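Local coordinates for protein lipase aflb (Neosartorya fumigata, PDB 6IDY) that probably hydrolyses ester bonds of lipids, as a fungal lipase of the alpha/beta-hydrolase type, and carries a bound calcium ion, at residues 118-129 with 214-222; 163-174 with 191-202. All coordinates share one frame; numbering follows the deposited sequence.

Contact 1 of 2, residues 118-129 with 214-222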
loop_
_atom_site.group_PDB
_atom_site.type_symbol
_atom_site.label_atom_id
_atom_site.label_comp_id
_atom_site.label_asym_id
_atom_site.label_seq_id
_atom_site.Cartn_x
_atom_site.Cartn_y
_atom_site.Cartn_z
ATOM N N PRO A 118 17.897 0.948 17.518
ATOM C CA PRO A 118 19.247 0.483 17.878
ATOM C C PRO A 118 19.928 -0.335 16.789
ATOM O O PRO A 118 19.256 -0.885 15.919
ATOM C CB PRO A 118 19.009 -0.355 19.138
ATOM C CG PRO A 118 17.611 -0.848 18.999
ATOM C CD PRO A 118 16.858 0.264 18.322
ATOM N N SER A 119 21.268 -0.415 16.844
ATOM C CA SER A 119 22.073 -1.206 15.911
ATOM C C SER A 119 21.691 -2.694 16.052
ATOM O O SER A 119 21.511 -3.155 17.181
ATOM C CB SER A 119 23.557 -1.018 16.202
ATOM O OG SER A 119 23.868 -1.494 17.502
ATOM N N PRO A 120 21.507 -3.449 14.944
ATOM C CA PRO A 120 21.121 -4.863 15.092
ATOM C C PRO A 120 22.259 -5.727 15.624
ATOM O O PRO A 120 23.430 -5.446 15.353
ATOM C CB PRO A 120 20.706 -5.273 13.675
ATOM C CG PRO A 120 21.472 -4.371 12.783
ATOM C CD PRO A 120 21.649 -3.070 13.521
ATOM N N LYS A 121 21.913 -6.759 16.400
ATOM C CA LYS A 121 22.896 -7.689 16.954
ATOM C C LYS A 121 22.887 -9.005 16.179
ATOM O O LYS A 121 21.880 -9.351 15.553
ATOM C CB LYS A 121 22.690 -7.906 18.461
ATOM C CG LYS A 121 23.321 -6.805 19.310
ATOM C CD LYS A 121 23.393 -7.186 20.778
ATOM C CE LYS A 121 24.158 -6.166 21.585
ATOM N NZ LYS A 121 24.313 -6.588 23.003
ATOM N N GLY A 122 24.021 -9.697 16.199
ATOM C CA GLY A 122 24.209 -10.964 15.504
ATOM C C GLY A 122 24.995 -10.805 14.220
ATOM O O GLY A 122 25.850 -9.916 14.121
ATOM N N GLN A 123 24.701 -11.667 13.223
ATOM C CA GLN A 123 25.369 -11.635 11.918
ATOM C C GLN A 123 25.079 -10.320 11.182
ATOM O O GLN A 123 23.971 -9.781 11.298
ATOM C CB GLN A 123 25.018 -12.876 11.067
ATOM C CG GLN A 123 23.579 -12.923 10.523
ATOM C CD GLN A 123 23.235 -14.183 9.760
ATOM O OE1 GLN A 123 24.101 -14.906 9.247
ATOM N NE2 GLN A 123 21.944 -14.468 9.663
ATOM N N ALA A 124 26.094 -9.783 10.479
ATOM C CA ALA A 124 25.974 -8.531 9.731
ATOM C C ALA A 124 24.870 -8.618 8.670
ATOM O O ALA A 124 24.730 -9.638 7.993
ATOM C CB ALA A 124 27.305 -8.173 9.085
ATOM N N ILE A 125 24.052 -7.569 8.580
ATOM C CA ILE A 125 22.966 -7.481 7.599
ATOM C C ILE A 125 23.251 -6.341 6.620
ATOM O O ILE A 125 22.481 -6.110 5.693
ATOM C CB ILE A 125 21.567 -7.369 8.278
ATOM C CG1 ILE A 125 21.481 -6.135 9.213
ATOM C CG2 ILE A 125 21.196 -8.686 8.997
ATOM C CD1 ILE A 125 20.151 -5.614 9.425
ATOM N N TYR A 126 24.368 -5.634 6.835
ATOM C CA TYR A 126 24.795 -4.503 6.022
ATOM C C TYR A 126 26.332 -4.418 6.006
ATOM O O TYR A 126 26.941 -4.541 7.066
ATOM C CB TYR A 126 24.192 -3.189 6.563
ATOM C CG TYR A 126 24.290 -2.028 5.597
ATOM C CD1 TYR A 126 25.445 -1.249 5.525
ATOM C CD2 TYR A 126 23.221 -1.687 4.777
ATOM C CE1 TYR A 126 25.551 -0.198 4.615
ATOM C CE2 TYR A 126 23.308 -0.621 3.881
ATOM C CZ TYR A 126 24.472 0.126 3.811
ATOM O OH TYR A 126 24.560 1.178 2.936
ATOM N N PRO A 127 26.982 -4.177 4.840
ATOM C CA PRO A 127 26.392 -3.942 3.502
ATOM C C PRO A 127 25.811 -5.175 2.800
ATOM O O PRO A 127 24.974 -5.012 1.917
ATOM C CB PRO A 127 27.551 -3.308 2.720
ATOM C CG PRO A 127 28.785 -3.886 3.355
ATOM C CD PRO A 127 28.454 -4.037 4.816
ATOM N N VAL A 128 26.247 -6.393 3.172
ATOM C CA VAL A 128 25.785 -7.628 2.524
ATOM C C VAL A 128 25.501 -8.706 3.582
ATOM O O VAL A 128 26.443 -9.196 4.211
ATOM C CB VAL A 128 26.804 -8.154 1.456
ATOM C CG1 VAL A 128 26.260 -9.376 0.723
ATOM C CG2 VAL A 128 27.217 -7.071 0.457
ATOM N N LYS A 129 24.222 -9.113 3.740
ATOM C CA LYS A 129 23.876 -10.176 4.692
ATOM C C LYS A 129 24.422 -11.522 4.191
ATOM O O LYS A 129 25.078 -12.241 4.944
ATOM C CB LYS A 129 22.356 -10.270 4.927
ATOM C CG LYS A 129 22.013 -11.242 6.055
ATOM C CD LYS A 129 20.535 -11.498 6.187
ATOM C CE LYS A 129 20.241 -12.538 7.236
ATOM N NZ LYS A 129 18.778 -12.750 7.392
ATOM N N TYR A 214 16.025 -4.180 3.681
ATOM C CA TYR A 214 16.678 -3.901 4.955
ATOM C C TYR A 214 15.739 -4.121 6.132
ATOM O O TYR A 214 16.164 -4.739 7.106
ATOM C CB TYR A 214 17.342 -2.513 5.002
ATOM C CG TYR A 214 18.163 -2.313 6.257
ATOM C CD1 TYR A 214 19.469 -2.787 6.343
ATOM C CD2 TYR A 214 17.624 -1.679 7.374
ATOM C CE1 TYR A 214 20.224 -2.621 7.503
ATOM C CE2 TYR A 214 18.363 -1.519 8.542
ATOM C CZ TYR A 214 19.665 -1.988 8.603
ATOM O OH TYR A 214 20.392 -1.831 9.758
ATOM N N ALA A 215 14.475 -3.642 6.043
ATOM C CA ALA A 215 13.477 -3.804 7.112
ATOM C C ALA A 215 13.264 -5.276 7.436
ATOM O O ALA A 215 13.232 -5.639 8.609
ATOM C CB ALA A 215 12.157 -3.145 6.733
ATOM N N ILE A 216 13.188 -6.134 6.400
ATOM C CA ILE A 216 13.037 -7.575 6.595
ATOM C C ILE A 216 14.188 -8.141 7.427
ATOM O O ILE A 216 13.946 -8.710 8.493
ATOM C CB ILE A 216 12.832 -8.339 5.259
ATOM C CG1 ILE A 216 11.446 -8.015 4.631
ATOM C CG2 ILE A 216 12.974 -9.842 5.495
ATOM C CD1 ILE A 216 11.301 -8.447 3.120
ATOM N N ASN A 217 15.433 -7.953 6.958
ATOM C CA ASN A 217 16.627 -8.462 7.631
ATOM C C ASN A 217 16.874 -7.820 8.989
ATOM O O ASN A 217 17.327 -8.507 9.905
ATOM C CB ASN A 217 17.847 -8.362 6.722
ATOM C CG ASN A 217 17.826 -9.386 5.611
ATOM O OD1 ASN A 217 17.170 -10.434 5.701
ATOM N ND2 ASN A 217 18.564 -9.120 4.549
ATOM N N TYR A 218 16.503 -6.539 9.146
ATOM C CA TYR A 218 16.663 -5.838 10.416
ATOM C C TYR A 218 15.652 -6.311 11.462
ATOM O O TYR A 218 16.039 -6.567 12.606
ATOM C CB TYR A 218 16.622 -4.304 10.230
ATOM C CG TYR A 218 16.670 -3.542 11.537
ATOM C CD1 TYR A 218 17.883 -3.238 12.146
ATOM C CD2 TYR A 218 15.500 -3.163 12.187
ATOM C CE1 TYR A 218 17.930 -2.572 13.373
ATOM C CE2 TYR A 218 15.534 -2.498 13.409
ATOM C CZ TYR A 218 16.749 -2.200 13.996
ATOM O OH TYR A 218 16.761 -1.536 15.192
ATOM N N ILE A 219 14.365 -6.384 11.090
ATOM C CA ILE A 219 13.317 -6.801 12.022
ATOM C C ILE A 219 13.516 -8.269 12.402
ATOM O O ILE A 219 13.376 -8.609 13.577
ATOM C CB ILE A 219 11.892 -6.444 11.513
ATOM C CG1 ILE A 219 11.699 -4.898 11.407
ATOM C CG2 ILE A 219 10.777 -7.101 12.342
ATOM C CD1 ILE A 219 11.705 -4.056 12.740
ATOM N N SER A 220 13.942 -9.110 11.442
ATOM C CA SER A 220 14.224 -10.517 11.735
ATOM C C SER A 220 15.387 -10.654 12.732
ATOM O O SER A 220 15.300 -11.472 13.651
ATOM C CB SER A 220 14.523 -11.290 10.455
ATOM O OG SER A 220 14.743 -12.664 10.728
ATOM N N ALA A 221 16.450 -9.833 12.568
ATOM C CA ALA A 221 17.641 -9.850 13.432
ATOM C C ALA A 221 17.351 -9.457 14.879
ATOM O O ALA A 221 17.713 -10.213 15.782
ATOM C CB ALA A 221 18.732 -8.962 12.853
ATOM N N ILE A 222 16.688 -8.293 15.100
ATOM C CA ILE A 222 16.354 -7.769 16.440
ATOM C C ILE A 222 15.339 -8.640 17.188
ATOM O O ILE A 222 15.294 -8.611 18.420
ATOM C CB ILE A 222 15.897 -6.276 16.415
ATOM C CG1 ILE A 222 14.608 -6.076 15.564
ATOM C CG2 ILE A 222 17.042 -5.341 15.986
ATOM C CD1 ILE A 222 13.868 -4.767 15.775
HETATM O O HOH W 1 20.388 -6.987 4.262
HETATM O O HOH W 2 18.417 -10.942 9.524
#
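Ile125 drives its CD1 methyl between the side chains of Tyr214 and Tyr218, one helical turn apart on helix 205-223. CD1 lies 3.6 Å from Tyr214 CE1 and equally close to Tyr218 CA, and meets the Tyr218 ring at its edge. This reach depends on chi1 of 58°, which sets CG1 between the backbone N and carbonyl carbon; the Ile125 and Asn217 side chains slide past each other in opposite directions, with CG2 4.1 Å from Asn217 CB. Pro120 crosses Tyr218 at about a right angle, its CD 3.8 Å from CE1 at the ring edge, while Ile222 CG2 of the same helix lies over the rim of one ring face. At the far end of that ring, Tyr218 OH donates to Pro118 O over 2.7 Å, in the carbonyl plane and on a lone pair. Tyr214 OH turns instead to Glu140 of helix 140-145. On the other flank the extended Lys129 chain lays CD 3.5 Å from Asn217 CG, and its NZ reaches Asn217 OD1 at 3.3 Å from well above the carbonyl plane, a long bond off the lone pairs. Two waters reinforce this side: one links Ile125 O to Asn217 ND2, the other Lys129 NZ to Asn217 O. An apolar centre thus holds irregular segment 118-129 to the helix between a tyrosine-carbonyl bond and a water-bridged amide, where the lysine charge is probably spread over a protein oxygen and a water.

Contact 2 of 2, residues 163-174 with 191-202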
loop_
_atom_site.group_PDB
_atom_site.type_symbol
_atom_site.label_atom_id
_atom_site.label_comp_id
_atom_site.label_asym_id
_atom_site.label_seq_id
_atom_site.Cartn_x
_atom_site.Cartn_y
_atom_site.Cartn_z
ATOM N N VAL A 163 5.266 -8.214 12.060
ATOM C CA VAL A 163 4.650 -7.973 10.753
ATOM C C VAL A 163 5.071 -6.591 10.245
ATOM O O VAL A 163 4.790 -5.576 10.889
ATOM C CB VAL A 163 3.102 -8.175 10.747
ATOM C CG1 VAL A 163 2.505 -7.875 9.372
ATOM C CG2 VAL A 163 2.723 -9.586 11.188
ATOM N N ILE A 164 5.756 -6.567 9.095
ATOM C CA ILE A 164 6.213 -5.328 8.478
ATOM C C ILE A 164 5.126 -4.821 7.550
ATOM O O ILE A 164 4.772 -5.503 6.586
ATOM C CB ILE A 164 7.577 -5.496 7.744
ATOM C CG1 ILE A 164 8.653 -6.061 8.708
ATOM C CG2 ILE A 164 8.024 -4.159 7.118
ATOM C CD1 ILE A 164 9.796 -6.728 8.038
ATOM N N LEU A 165 4.611 -3.620 7.844
ATOM C CA LEU A 165 3.583 -2.972 7.041
ATOM C C LEU A 165 4.254 -2.073 6.015
ATOM O O LEU A 165 4.909 -1.095 6.380
ATOM C CB LEU A 165 2.596 -2.193 7.922
ATOM C CG LEU A 165 1.923 -2.958 9.070
ATOM C CD1 LEU A 165 1.063 -2.021 9.894
ATOM C CD2 LEU A 165 1.098 -4.151 8.557
ATOM N N VAL A 166 4.151 -2.455 4.732
ATOM C CA VAL A 166 4.784 -1.756 3.608
ATOM C C VAL A 166 3.750 -0.842 2.930
ATOM O O VAL A 166 2.684 -1.316 2.546
ATOM C CB VAL A 166 5.491 -2.738 2.620
ATOM C CG1 VAL A 166 6.218 -1.986 1.508
ATOM C CG2 VAL A 166 6.470 -3.650 3.356
ATOM N N PRO A 167 4.044 0.466 2.785
ATOM C CA PRO A 167 3.052 1.387 2.210
ATOM C C PRO A 167 2.926 1.305 0.696
ATOM O O PRO A 167 3.745 0.663 0.041
ATOM C CB PRO A 167 3.593 2.753 2.626
ATOM C CG PRO A 167 5.068 2.565 2.614
ATOM C CD PRO A 167 5.268 1.189 3.186
ATOM N N GLY A 168 1.921 2.000 0.169
ATOM C CA GLY A 168 1.670 2.109 -1.257
ATOM C C GLY A 168 2.163 3.433 -1.805
ATOM O O GLY A 168 2.815 4.211 -1.100
ATOM N N THR A 169 1.837 3.695 -3.069
ATOM C CA THR A 169 2.236 4.902 -3.789
ATOM C C THR A 169 1.704 6.183 -3.161
ATOM O O THR A 169 0.519 6.259 -2.800
ATOM C CB THR A 169 1.810 4.787 -5.256
ATOM O OG1 THR A 169 2.402 3.621 -5.829
ATOM C CG2 THR A 169 2.173 6.010 -6.073
ATOM N N ALA A 170 2.608 7.186 -3.028
ATOM C CA ALA A 170 2.342 8.553 -2.579
ATOM C C ALA A 170 1.724 8.679 -1.180
ATOM O O ALA A 170 1.330 9.779 -0.787
ATOM C CB ALA A 170 1.465 9.253 -3.609
ATOM N N THR A 171 1.632 7.569 -0.432
ATOM C CA THR A 171 0.970 7.595 0.870
ATOM C C THR A 171 1.869 7.026 1.967
ATOM O O THR A 171 2.304 5.880 1.849
ATOM C CB THR A 171 -0.419 6.918 0.796
ATOM O OG1 THR A 171 -0.968 7.057 -0.521
ATOM C CG2 THR A 171 -1.403 7.502 1.805
ATOM N N PRO A 172 2.187 7.824 3.017
ATOM C CA PRO A 172 3.046 7.309 4.103
ATOM C C PRO A 172 2.391 6.145 4.839
ATOM O O PRO A 172 1.173 6.129 4.991
ATOM C CB PRO A 172 3.227 8.518 5.035
ATOM C CG PRO A 172 2.797 9.699 4.254
ATOM C CD PRO A 172 1.762 9.211 3.292
ATOM N N ALA A 173 3.205 5.194 5.303
ATOM C CA ALA A 173 2.770 4.000 6.025
ATOM C C ALA A 173 1.985 4.301 7.282
ATOM O O ALA A 173 0.917 3.720 7.480
ATOM C CB ALA A 173 3.969 3.131 6.363
ATOM N N GLY A 174 2.521 5.198 8.111
ATOM C CA GLY A 174 1.940 5.584 9.389
ATOM C C GLY A 174 0.478 5.944 9.308
ATOM O O GLY A 174 -0.343 5.331 9.995
ATOM N N ASP A 191 2.772 -8.523 15.567
ATOM C CA ASP A 191 3.417 -7.372 16.195
ATOM C C ASP A 191 3.860 -6.445 15.071
ATOM O O ASP A 191 4.908 -6.654 14.458
ATOM C CB ASP A 191 4.614 -7.844 17.034
ATOM C CG ASP A 191 4.823 -7.072 18.316
ATOM O OD1 ASP A 191 4.322 -5.924 18.412
ATOM O OD2 ASP A 191 5.487 -7.605 19.217
ATOM N N VAL A 192 3.030 -5.447 14.774
ATOM C CA VAL A 192 3.239 -4.552 13.642
ATOM C C VAL A 192 4.376 -3.538 13.826
ATOM O O VAL A 192 4.617 -3.014 14.915
ATOM C CB VAL A 192 1.939 -3.835 13.176
ATOM C CG1 VAL A 192 0.878 -4.840 12.718
ATOM C CG2 VAL A 192 1.382 -2.885 14.243
ATOM N N VAL A 193 5.063 -3.283 12.715
ATOM C CA VAL A 193 6.056 -2.231 12.519
ATOM C C VAL A 193 5.700 -1.659 11.152
ATOM O O VAL A 193 5.129 -2.378 10.326
ATOM C CB VAL A 193 7.553 -2.664 12.616
ATOM C CG1 VAL A 193 7.921 -3.106 14.026
ATOM C CG2 VAL A 193 7.918 -3.730 11.587
ATOM N N TRP A 194 5.971 -0.384 10.913
ATOM C CA TRP A 194 5.674 0.118 9.574
ATOM C C TRP A 194 6.860 0.850 8.979
ATOM O O TRP A 194 7.689 1.421 9.685
ATOM C CB TRP A 194 4.370 0.918 9.481
ATOM C CG TRP A 194 4.205 2.000 10.495
ATOM C CD1 TRP A 194 4.598 3.299 10.376
ATOM C CD2 TRP A 194 3.486 1.907 11.734
ATOM N NE1 TRP A 194 4.220 4.011 11.491
ATOM C CE2 TRP A 194 3.527 3.184 12.338
ATOM C CE3 TRP A 194 2.846 0.856 12.416
ATOM C CZ2 TRP A 194 2.925 3.446 13.579
ATOM C CZ3 TRP A 194 2.266 1.111 13.646
ATOM C CH2 TRP A 194 2.311 2.392 14.219
ATOM N N LEU A 195 6.969 0.761 7.665
ATOM C CA LEU A 195 8.078 1.329 6.937
ATOM C C LEU A 195 7.681 2.619 6.246
ATOM O O LEU A 195 6.919 2.597 5.289
ATOM C CB LEU A 195 8.584 0.273 5.946
ATOM C CG LEU A 195 9.818 0.583 5.131
ATOM C CD1 LEU A 195 11.077 0.610 6.006
ATOM C CD2 LEU A 195 9.968 -0.447 4.046
ATOM N N ASN A 196 8.176 3.749 6.744
ATOM C CA ASN A 196 7.889 5.017 6.087
ATOM C C ASN A 196 8.967 5.220 5.026
ATOM O O ASN A 196 10.091 5.611 5.355
ATOM C CB ASN A 196 7.837 6.168 7.089
ATOM C CG ASN A 196 6.674 6.073 8.042
ATOM O OD1 ASN A 196 5.514 5.943 7.636
ATOM N ND2 ASN A 196 6.962 6.142 9.335
ATOM N N ILE A 197 8.648 4.865 3.770
ATOM C CA ILE A 197 9.573 4.998 2.640
ATOM C C ILE A 197 9.749 6.488 2.304
ATOM O O ILE A 197 8.742 7.169 2.093
ATOM C CB ILE A 197 9.137 4.137 1.416
ATOM C CG1 ILE A 197 9.141 2.620 1.777
ATOM C CG2 ILE A 197 10.014 4.432 0.178
ATOM C CD1 ILE A 197 8.465 1.665 0.753
ATOM N N PRO A 198 11.003 7.024 2.313
ATOM C CA PRO A 198 11.203 8.456 2.002
ATOM C C PRO A 198 10.640 8.855 0.639
ATOM O O PRO A 198 10.665 8.056 -0.304
ATOM C CB PRO A 198 12.730 8.628 2.062
ATOM C CG PRO A 198 13.211 7.486 2.914
ATOM C CD PRO A 198 12.291 6.349 2.581
ATOM N N GLN A 199 10.086 10.085 0.562
ATOM C CA GLN A 199 9.436 10.670 -0.620
ATOM C C GLN A 199 8.116 9.930 -0.911
ATOM O O GLN A 199 7.623 9.935 -2.044
ATOM C CB GLN A 199 10.386 10.716 -1.850
ATOM C CG GLN A 199 11.531 11.740 -1.763
ATOM C CD GLN A 199 12.548 11.479 -0.672
ATOM O OE1 GLN A 199 12.570 12.157 0.361
ATOM N NE2 GLN A 199 13.414 10.498 -0.867
ATOM N N ALA A 200 7.555 9.282 0.137
ATOM C CA ALA A 200 6.297 8.531 0.125
ATOM C C ALA A 200 6.165 7.589 -1.079
ATOM O O ALA A 200 5.180 7.655 -1.817
ATOM C CB ALA A 200 5.108 9.496 0.210
ATOM N N SER A 201 7.197 6.740 -1.303
ATOM C CA SER A 201 7.236 5.744 -2.388
ATOM C C SER A 201 7.103 6.332 -3.814
ATOM O O SER A 201 6.748 5.599 -4.737
ATOM C CB SER A 201 6.182 4.655 -2.159
ATOM O OG SER A 201 6.259 4.119 -0.849
ATOM N N LEU A 202 7.386 7.632 -3.996
ATOM C CA LEU A 202 7.291 8.276 -5.317
ATOM C C LEU A 202 8.606 8.242 -6.089
ATOM O O LEU A 202 8.589 8.383 -7.309
ATOM C CB LEU A 202 6.716 9.693 -5.249
ATOM C CG LEU A 202 5.226 9.788 -4.902
ATOM C CD1 LEU A 202 4.850 11.200 -4.585
ATOM C CD2 LEU A 202 4.343 9.236 -6.031
HETATM O O HOH W 3 5.389 1.647 -1.830
HETATM O O HOH W 4 4.812 5.544 0.949
HETATM O O HOH W 5 5.820 5.679 3.427
#
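Strands 163-166 and 191-195 run parallel, 4.6 Å apart at closest approach and twisted by 32°, with four backbone bonds alternating from Val163 N to Asp191 O through to Leu195 N and Leu165 O. On one face Leu165 packs CD1 against Val192 CB at 3.9 Å, and its CB lies beside that of Trp194. On the other, Ile164 CG1 meets Val193 CG2 at 3.8 Å. Trp194, with CG set between its backbone N and carbonyl carbon (chi1 50°), brings NE1 within 3.5 Å of Gly174 CA; that NE1 bonds to Leu110 O. Asn196 OD1 accepts from Gly174 N at 3.1 Å, in the carbonyl plane, tying the first turn of helix 173-178 to the residue just past strand 190-195, while Asn196 ND2 is held by Leu110 and Ser112. Past the strands, Pro167 CG rests 4.0 Å from Ile197 CD1. Ser201 OG is joined through separate waters to Pro167 O and Thr171 O. The turn from Gly168 to Thr171 brings Ala170 CB to 3.8 Å from Leu202 CD2. Together these contacts close a beta-alpha-beta crossover, strand 161-166, helix 173-178, strand 190-195. Strand 227-232 flanks strand 161-166 on its other edge, helix 205-223 packs on Val166 and Leu195, and helix 414-424 touches Ala170, Pro172 and Ala200.

In the fold
Contacts 1 and 2 lie with centres about 19 Å apart, contact 2 near the middle of the chain and contact 1 toward its periphery. Along the chain, segment 118-129 comes first, then both segments of contact 2, then segment 214-222, so the outer pair brackets the inner one. Strand 190-195 leads into helix 205-223, and this helix bridges the two: Ile216 CA sits 3.6 Å from Ile164 CD1, and Ile219 CG1 meets Val193 CG2 at 4.0 Å. One side of the helix therefore packs on the central, mostly parallel sheet while another receives segment 118-129, so the helix is sandwiched between sheet and loop, consistent with an alpha/beta-hydrolase fold.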